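Local coordinates for amino acid ABC transporter, periplasmic amino acid-binding protein, putative (Streptococcus pneumoniae, PDB 4I62) that binds L-arginine between its two lobes and probably hands it to an amino acid ABC transporter, as a putative membrane-anchored lipoprotein, at residues A[40-46]-A[82-88]; A[68-72]-A[105-109]; A[132-136]-A[184-190]. All blocks are in the same frame, centred on the assembly; numbering follows the deposited sequence.

Interaction 1. Residues A[40-46]-A[82-88]; sequences KLVVALN and ELELSPM. With ARG (arginine), chain B.
Lys40 and Glu84 sit on one face of a parallel strand pair, 40-45 beside 82-87, and join in a salt bridge. From Lys40 CB, which lies 3.6 Å from Glu82 O, the extended chain runs out until CD and CE each pass 3.3 Å from Glu84 OE1, and NZ closes on that oxygen at 2.7 Å. It arrives on the syn side, 16° out of the carboxylate plane. Glu84 OE2 merely packs near Val42 CG2. Further along this face, Ala44 CB meets Met88 CE at 3.8 Å. On the other face Leu83 CD1 reaches Val43 CG2 at 3.6 Å, and helix 67-79 covers Leu41, Leu45 and Leu83.

Between the strands, backbone bonds run from Leu41 N to Glu82 O through to Met88 N to Leu45 O. Beyond the strand, Asn46 CG anti to the backbone N (chi1 171°) puts the amide between Met88 and the ligand: ND2 binds Met88 O at 3.0 Å. Its OD1 takes arginine NH2 at 2.9 Å and also accepts from Gln156 NE2, while Asn46 O takes arginine NH1. These bonds fix the amide flip, presenting an oxygen acceptor suited to a guanidinium group.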
# COMPACT_ATOMS: atom_id res chain seq x y z
N LYS A 40 13.44 19.90 4.21
CA LYS A 40 13.24 18.48 3.95
C LYS A 40 11.77 18.12 4.07
O LYS A 40 11.02 18.82 4.73
CB LYS A 40 14.10 17.60 4.85
CG LYS A 40 13.76 17.69 6.30
CD LYS A 40 14.79 16.86 7.06
CE LYS A 40 14.48 16.80 8.53
NZ LYS A 40 15.54 15.99 9.21
N LEU A 41 11.40 17.07 3.36
CA LEU A 41 10.04 16.54 3.31
C LEU A 41 10.11 15.15 3.95
O LEU A 41 10.80 14.28 3.44
CB LEU A 41 9.58 16.41 1.85
CG LEU A 41 8.19 15.78 1.63
CD1 LEU A 41 7.10 16.73 2.08
CD2 LEU A 41 8.03 15.38 0.17
N VAL A 42 9.39 14.93 5.05
CA VAL A 42 9.42 13.65 5.75
C VAL A 42 8.21 12.81 5.35
O VAL A 42 7.07 13.23 5.53
CB VAL A 42 9.44 13.85 7.28
CG1 VAL A 42 9.53 12.50 7.98
CG2 VAL A 42 10.63 14.74 7.73
N VAL A 43 8.48 11.65 4.75
CA VAL A 43 7.42 10.78 4.21
C VAL A 43 7.37 9.47 5.00
O VAL A 43 8.33 8.71 5.01
CB VAL A 43 7.70 10.50 2.73
CG1 VAL A 43 6.67 9.49 2.16
CG2 VAL A 43 7.65 11.80 1.89
N ALA A 44 6.23 9.24 5.61
CA ALA A 44 5.97 7.98 6.34
C ALA A 44 5.50 6.90 5.39
O ALA A 44 4.64 7.15 4.52
CB ALA A 44 4.94 8.20 7.43
N LEU A 45 6.01 5.68 5.57
CA LEU A 45 5.62 4.58 4.72
C LEU A 45 6.01 3.24 5.37
O LEU A 45 6.88 3.20 6.25
CB LEU A 45 6.19 4.69 3.31
CG LEU A 45 7.68 4.39 3.13
CD1 LEU A 45 8.03 4.50 1.67
CD2 LEU A 45 8.67 5.18 3.98
N ASN A 46 5.39 2.17 4.90
CA ASN A 46 5.71 0.81 5.36
C ASN A 46 6.25 0.01 4.17
O ASN A 46 5.46 -0.39 3.29
CB ASN A 46 4.45 0.17 5.92
CG ASN A 46 4.67 -1.31 6.19
OD1 ASN A 46 3.96 -2.18 5.64
ND2 ASN A 46 5.69 -1.60 6.98
N GLU A 82 14.98 18.39 0.40
CA GLU A 82 15.45 17.01 0.49
C GLU A 82 14.31 16.05 0.86
O GLU A 82 13.38 16.43 1.54
CB GLU A 82 16.56 16.89 1.53
CG GLU A 82 17.70 17.88 1.37
CD GLU A 82 18.59 17.55 0.19
OE1 GLU A 82 18.38 16.50 -0.43
OE2 GLU A 82 19.51 18.34 -0.11
N LEU A 83 14.40 14.82 0.39
CA LEU A 83 13.47 13.77 0.83
C LEU A 83 14.04 12.97 2.00
O LEU A 83 15.18 12.52 1.95
CB LEU A 83 13.20 12.83 -0.33
CG LEU A 83 12.32 11.61 -0.01
CD1 LEU A 83 10.94 12.05 0.45
CD2 LEU A 83 12.22 10.71 -1.20
N GLU A 84 13.24 12.79 3.04
CA GLU A 84 13.62 11.91 4.16
C GLU A 84 12.52 10.87 4.34
O GLU A 84 11.36 11.23 4.58
CB GLU A 84 13.78 12.73 5.44
CG GLU A 84 14.18 11.92 6.62
CD GLU A 84 14.35 12.75 7.88
OE1 GLU A 84 15.18 13.68 7.87
OE2 GLU A 84 13.64 12.49 8.88
N LEU A 85 12.86 9.59 4.19
CA LEU A 85 11.91 8.54 4.45
C LEU A 85 11.83 8.21 5.92
O LEU A 85 12.83 8.25 6.63
CB LEU A 85 12.28 7.29 3.68
CG LEU A 85 12.33 7.43 2.17
CD1 LEU A 85 12.70 6.10 1.53
CD2 LEU A 85 11.03 8.01 1.59
N SER A 86 10.63 7.84 6.36
CA SER A 86 10.41 7.43 7.74
C SER A 86 9.70 6.09 7.72
O SER A 86 8.45 6.02 7.74
CB SER A 86 9.55 8.47 8.44
OG SER A 86 9.51 8.23 9.84
N PRO A 87 10.46 5.01 7.59
CA PRO A 87 9.82 3.68 7.54
C PRO A 87 9.27 3.28 8.90
O PRO A 87 9.90 3.54 9.93
CB PRO A 87 10.94 2.75 7.09
CG PRO A 87 12.22 3.42 7.50
CD PRO A 87 11.93 4.91 7.47
N MET A 88 8.13 2.58 8.88
CA MET A 88 7.47 2.18 10.10
C MET A 88 6.42 1.15 9.77
O MET A 88 6.14 0.89 8.61
CB MET A 88 6.89 3.40 10.79
CG MET A 88 5.78 4.07 9.99
SD MET A 88 5.19 5.63 10.72
CE MET A 88 6.59 6.69 10.54
N ARG B . -4.42 0.27 0.66
CA ARG B . -4.54 -0.28 2.04
C ARG B . -4.90 0.81 3.05
O ARG B . -4.71 2.00 2.75
CB ARG B . -3.29 -1.05 2.43
CG ARG B . -2.01 -0.22 2.31
CD ARG B . -0.83 -0.91 2.97
NE ARG B . 0.41 -0.26 2.57
CZ ARG B . 1.61 -0.59 3.00
NH1 ARG B . 2.67 0.09 2.57
NH2 ARG B . 1.76 -1.60 3.85
OXT ARG B . -5.35 0.42 4.18

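Interaction 2. Residues A[68-72]-A[105-109]; sequences DIELA and AISGV. With ARG (arginine), chain B.
Asp68, in helix 67-79, meets the loop 105-109 through one hydrogen bond: Gly108 N gives its hydrogen to Asp68 OD2 at 2.9 Å, nearly in line with the carboxylate C-O bond but bent to 131° at the hydrogen. Ser107 N is close to the same oxygen, at too poor an angle to count as a bond. The other oxygen, OD1, has a weak hydrogen bond with Tyr125 OH. A water spans Asp68 O and Ile106 O by weak bonds.

The apolar part is carried by Ile106. Its CG2, placed anti to the backbone N by a chi1 of -49° for CG1, lies 3.6 Å from Asp68 CG and also touches Leu71 CD2. The other branch ends in CD1, 3.8 Å from Ala72 CB.

Toward the ligand the loop offers oxygens. Ser107 O takes arginine NE at 2.9 Å and NH1 at 3.2 Å, Ser107 OG takes NH1 while also accepting from Asn46 N, and Gly108 O takes the ligand's amino N at 2.8 Å. The helix thus stands as a second shell behind a first-shell loop, in the amino-acid pocket of a type II periplasmic binding protein of solute-binding family 3.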
# COMPACT_ATOMS: atom_id res chain seq x y z
N ASP A 68 6.18 4.56 -5.12
CA ASP A 68 5.82 5.62 -4.19
C ASP A 68 7.08 6.39 -3.77
O ASP A 68 6.99 7.58 -3.44
CB ASP A 68 5.17 5.06 -2.90
CG ASP A 68 3.67 4.82 -3.01
OD1 ASP A 68 3.04 5.26 -3.98
OD2 ASP A 68 3.12 4.21 -2.05
N ILE A 69 8.24 5.74 -3.76
CA ILE A 69 9.49 6.44 -3.45
C ILE A 69 9.79 7.41 -4.61
O ILE A 69 10.21 8.56 -4.39
CB ILE A 69 10.67 5.46 -3.24
CG1 ILE A 69 10.58 4.73 -1.92
CG2 ILE A 69 12.00 6.21 -3.29
CD1 ILE A 69 9.38 3.87 -1.68
N GLU A 70 9.57 6.97 -5.86
CA GLU A 70 9.78 7.87 -7.00
C GLU A 70 8.79 9.04 -6.98
O GLU A 70 9.17 10.17 -7.30
CB GLU A 70 9.72 7.06 -8.29
CG GLU A 70 10.81 5.99 -8.37
CD GLU A 70 12.20 6.58 -8.24
OE1 GLU A 70 12.50 7.54 -8.98
OE2 GLU A 70 13.00 6.12 -7.40
N LEU A 71 7.54 8.79 -6.60
CA LEU A 71 6.57 9.87 -6.43
C LEU A 71 7.04 10.83 -5.35
O LEU A 71 7.00 12.05 -5.53
CB LEU A 71 5.22 9.28 -6.08
CG LEU A 71 4.07 10.25 -5.76
CD1 LEU A 71 3.84 11.28 -6.86
CD2 LEU A 71 2.78 9.52 -5.43
N ALA A 72 7.51 10.30 -4.22
CA ALA A 72 8.02 11.13 -3.13
C ALA A 72 9.18 12.02 -3.58
O ALA A 72 9.27 13.17 -3.23
CB ALA A 72 8.44 10.25 -1.95
N ALA A 105 1.99 10.87 4.12
CA ALA A 105 2.01 9.41 4.01
C ALA A 105 1.89 9.08 2.53
O ALA A 105 0.89 9.43 1.90
CB ALA A 105 0.85 8.78 4.77
N ILE A 106 2.93 8.43 2.00
CA ILE A 106 2.91 7.93 0.63
C ILE A 106 3.24 6.44 0.76
O ILE A 106 4.42 6.06 0.86
CB ILE A 106 3.90 8.65 -0.32
CG1 ILE A 106 3.76 10.18 -0.19
CG2 ILE A 106 3.63 8.19 -1.75
CD1 ILE A 106 4.76 10.95 -1.08
N SER A 107 2.19 5.62 0.84
CA SER A 107 2.39 4.26 1.32
C SER A 107 1.27 3.36 0.83
O SER A 107 0.78 2.49 1.59
CB SER A 107 2.49 4.25 2.85
OG SER A 107 3.01 3.02 3.38
N GLY A 108 0.82 3.57 -0.40
CA GLY A 108 -0.30 2.80 -0.92
C GLY A 108 -1.57 3.01 -0.11
O GLY A 108 -2.34 2.08 0.09
N VAL A 109 -1.79 4.25 0.33
CA VAL A 109 -2.89 4.56 1.25
C VAL A 109 -4.21 4.77 0.51
O VAL A 109 -4.31 5.68 -0.35
CB VAL A 109 -2.59 5.83 2.08
CG1 VAL A 109 -3.74 6.16 3.01
CG2 VAL A 109 -1.31 5.68 2.86
N ARG B . -4.42 0.27 0.66
CA ARG B . -4.54 -0.28 2.04
C ARG B . -4.90 0.81 3.05
O ARG B . -4.71 2.00 2.75
CB ARG B . -3.29 -1.05 2.43
CG ARG B . -2.01 -0.22 2.31
CD ARG B . -0.83 -0.91 2.97
NE ARG B . 0.41 -0.26 2.57
CZ ARG B . 1.61 -0.59 3.00
NH1 ARG B . 2.67 0.09 2.57
NH2 ARG B . 1.76 -1.60 3.85
OXT ARG B . -5.35 0.42 4.18
O HOH W 1 7.29 7.17 -0.61

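Interaction 3. Residues A[132-136]-A[184-190]; sequences LIVKK and ITDLKSG
Strand 132-135 and helix 184-188 run in broadly similar directions, their axes 39° apart and 8.7 Å away at closest approach, with Val134 and Leu187 nearest by CA. This is helix-on-sheet packing within an alpha/beta lobe of the type II periplasmic binding fold: strand 126-135 belongs to a mixed sheet, and helix 180-188 lies against it.

Leu187 carries the apolar contact. With CG anti to the backbone N (chi1 178°), its two methyls are brought to the strand: CD2 comes 3.5 Å from Ile133 O and 4.0 Å from Ile133 CG2, while CD1 comes within 4.0 Å of Val134 CA. One turn earlier, Ile184 CD1 meets Ile133 CD1 at 4.1 Å, the two side chains crossing at about a right angle. Phe205 of helix 199-208 touches both isoleucines and extends this apolar layer.

The polar part lies at the helix end, where Gly190, with positive phi in the conformer given, completes a Schellman motif. The Lys135 chain is extended up to CE and bends at its last torsion (chi4 71°) to bring NZ to the terminal carbonyls, a place where the helix dipole would favour a positive charge. A bond to Lys188 O at 3.1 Å is tentative, since Lys188 has two conformers. Leu187 O accepts twice, from Gly190 N within the turn and from Lys135 NZ, which meets it at 2.9 Å in the carbonyl plane.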
# COMPACT_ATOMS: atom_id res chain seq x y z
N LEU A 132 -7.62 -12.29 -3.34
CA LEU A 132 -7.03 -13.21 -2.35
C LEU A 132 -5.81 -13.85 -2.92
O LEU A 132 -5.82 -14.33 -4.08
CB LEU A 132 -7.91 -14.38 -2.00
CG LEU A 132 -9.25 -14.13 -1.35
CD1 LEU A 132 -9.84 -15.57 -1.11
CD2 LEU A 132 -9.13 -13.37 -0.04
N ILE A 133 -4.77 -13.92 -2.11
CA ILE A 133 -3.66 -14.82 -2.37
C ILE A 133 -3.82 -16.06 -1.49
O ILE A 133 -4.21 -15.97 -0.32
CB ILE A 133 -2.28 -14.10 -2.19
CG1 ILE A 133 -1.12 -14.99 -2.65
CG2 ILE A 133 -2.07 -13.58 -0.79
CD1 ILE A 133 0.21 -14.21 -2.74
N VAL A 134 -3.59 -17.23 -2.12
CA VAL A 134 -3.81 -18.52 -1.50
C VAL A 134 -2.67 -19.46 -1.91
O VAL A 134 -1.91 -19.18 -2.83
CB VAL A 134 -5.19 -19.12 -1.95
CG1 VAL A 134 -6.32 -18.25 -1.43
CG2 VAL A 134 -5.28 -19.28 -3.48
N LYS A 135 -2.58 -20.61 -1.22
CA LYS A 135 -1.74 -21.68 -1.78
C LYS A 135 -2.25 -22.03 -3.17
O LYS A 135 -3.48 -22.03 -3.41
CB LYS A 135 -1.73 -22.90 -0.90
CG LYS A 135 -0.98 -22.78 0.40
CD LYS A 135 -0.73 -24.19 0.93
CE LYS A 135 0.28 -24.26 2.06
NZ LYS A 135 -0.31 -23.67 3.27
N LYS A 136 -1.36 -22.39 -4.09
CA LYS A 136 -1.78 -22.57 -5.47
C LYS A 136 -2.81 -23.67 -5.64
O LYS A 136 -3.67 -23.58 -6.56
CB LYS A 136 -0.60 -22.77 -6.41
CG LYS A 136 0.18 -24.00 -6.18
CD LYS A 136 1.35 -24.05 -7.16
CE LYS A 136 2.30 -25.19 -6.83
NZ LYS A 136 3.65 -24.95 -7.42
N ILE A 184 2.35 -13.61 4.64
CA ILE A 184 2.80 -14.58 3.63
C ILE A 184 3.36 -15.84 4.29
O ILE A 184 3.04 -16.95 3.87
CB ILE A 184 3.80 -13.91 2.67
CG1 ILE A 184 3.11 -12.82 1.82
CG2 ILE A 184 4.53 -14.93 1.78
CD1 ILE A 184 2.10 -13.36 0.84
N THR A 185 4.15 -15.68 5.35
CA THR A 185 4.65 -16.85 6.08
C THR A 185 3.50 -17.68 6.67
O THR A 185 3.53 -18.92 6.58
CB THR A 185 5.61 -16.39 7.18
OG1 THR A 185 6.71 -15.71 6.56
CG2 THR A 185 6.13 -17.56 7.98
N ASP A 186 2.48 -17.04 7.23
CA ASP A 186 1.36 -17.77 7.79
C ASP A 186 0.56 -18.49 6.71
O ASP A 186 0.05 -19.60 6.93
CB ASP A 186 0.40 -16.83 8.52
CG ASP A 186 0.78 -16.56 9.94
OD1 ASP A 186 1.87 -16.98 10.38
OD2 ASP A 186 -0.03 -15.89 10.62
N LEU A 187 0.45 -17.90 5.52
CA LEU A 187 -0.25 -18.55 4.42
C LEU A 187 0.54 -19.77 3.94
O LEU A 187 -0.03 -20.86 3.74
CB LEU A 187 -0.45 -17.55 3.29
CG LEU A 187 -1.13 -18.11 2.03
CD1 LEU A 187 -2.54 -18.62 2.32
CD2 LEU A 187 -1.18 -17.03 0.96
N LYS A 188 1.86 -19.65 3.87
CA LYS A 188 2.69 -20.80 3.54
C LYS A 188 2.60 -21.93 4.57
O LYS A 188 2.55 -23.11 4.22
CB LYS A 188 4.13 -20.34 3.42
CG LYS A 188 4.43 -19.57 2.16
CD LYS A 188 5.77 -18.82 2.25
CE LYS A 188 6.14 -18.15 0.96
NZ LYS A 188 6.64 -19.10 -0.11
N SER A 189 2.55 -21.60 5.85
CA SER A 189 2.55 -22.66 6.84
C SER A 189 1.16 -23.28 6.99
O SER A 189 0.95 -24.20 7.80
CB SER A 189 3.01 -22.14 8.18
OG SER A 189 2.02 -21.27 8.68
N GLY A 190 0.23 -22.79 6.18
CA GLY A 190 -1.14 -23.25 6.24
C GLY A 190 -1.74 -22.85 7.56
O GLY A 190 -2.66 -23.51 8.03

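How the interactions relate
Interactions 1 and 2 form one continuous structure, their centres 9 Å apart. Asn46 N bonds to Ser107 OG at 3.0 Å, and Leu45 CD1 packs on Ile69 CD1 at 3.7 Å, so the strand pair and the helix-backed loop share a core. Their segments alternate along the chain, and both touch the bound arginine: 40-46 at its guanidinium group, 105-109 at that group and at its amino nitrogen. Interaction 3 lies about 31 Å from interaction 1 and 26 Å from interaction 2, centre to centre, in the other lobe. It makes no contact with them, and the side chain of Ile184 stays about 11 Å from the arginine, whose bonds also include Gln156, Ile160 and Glu198.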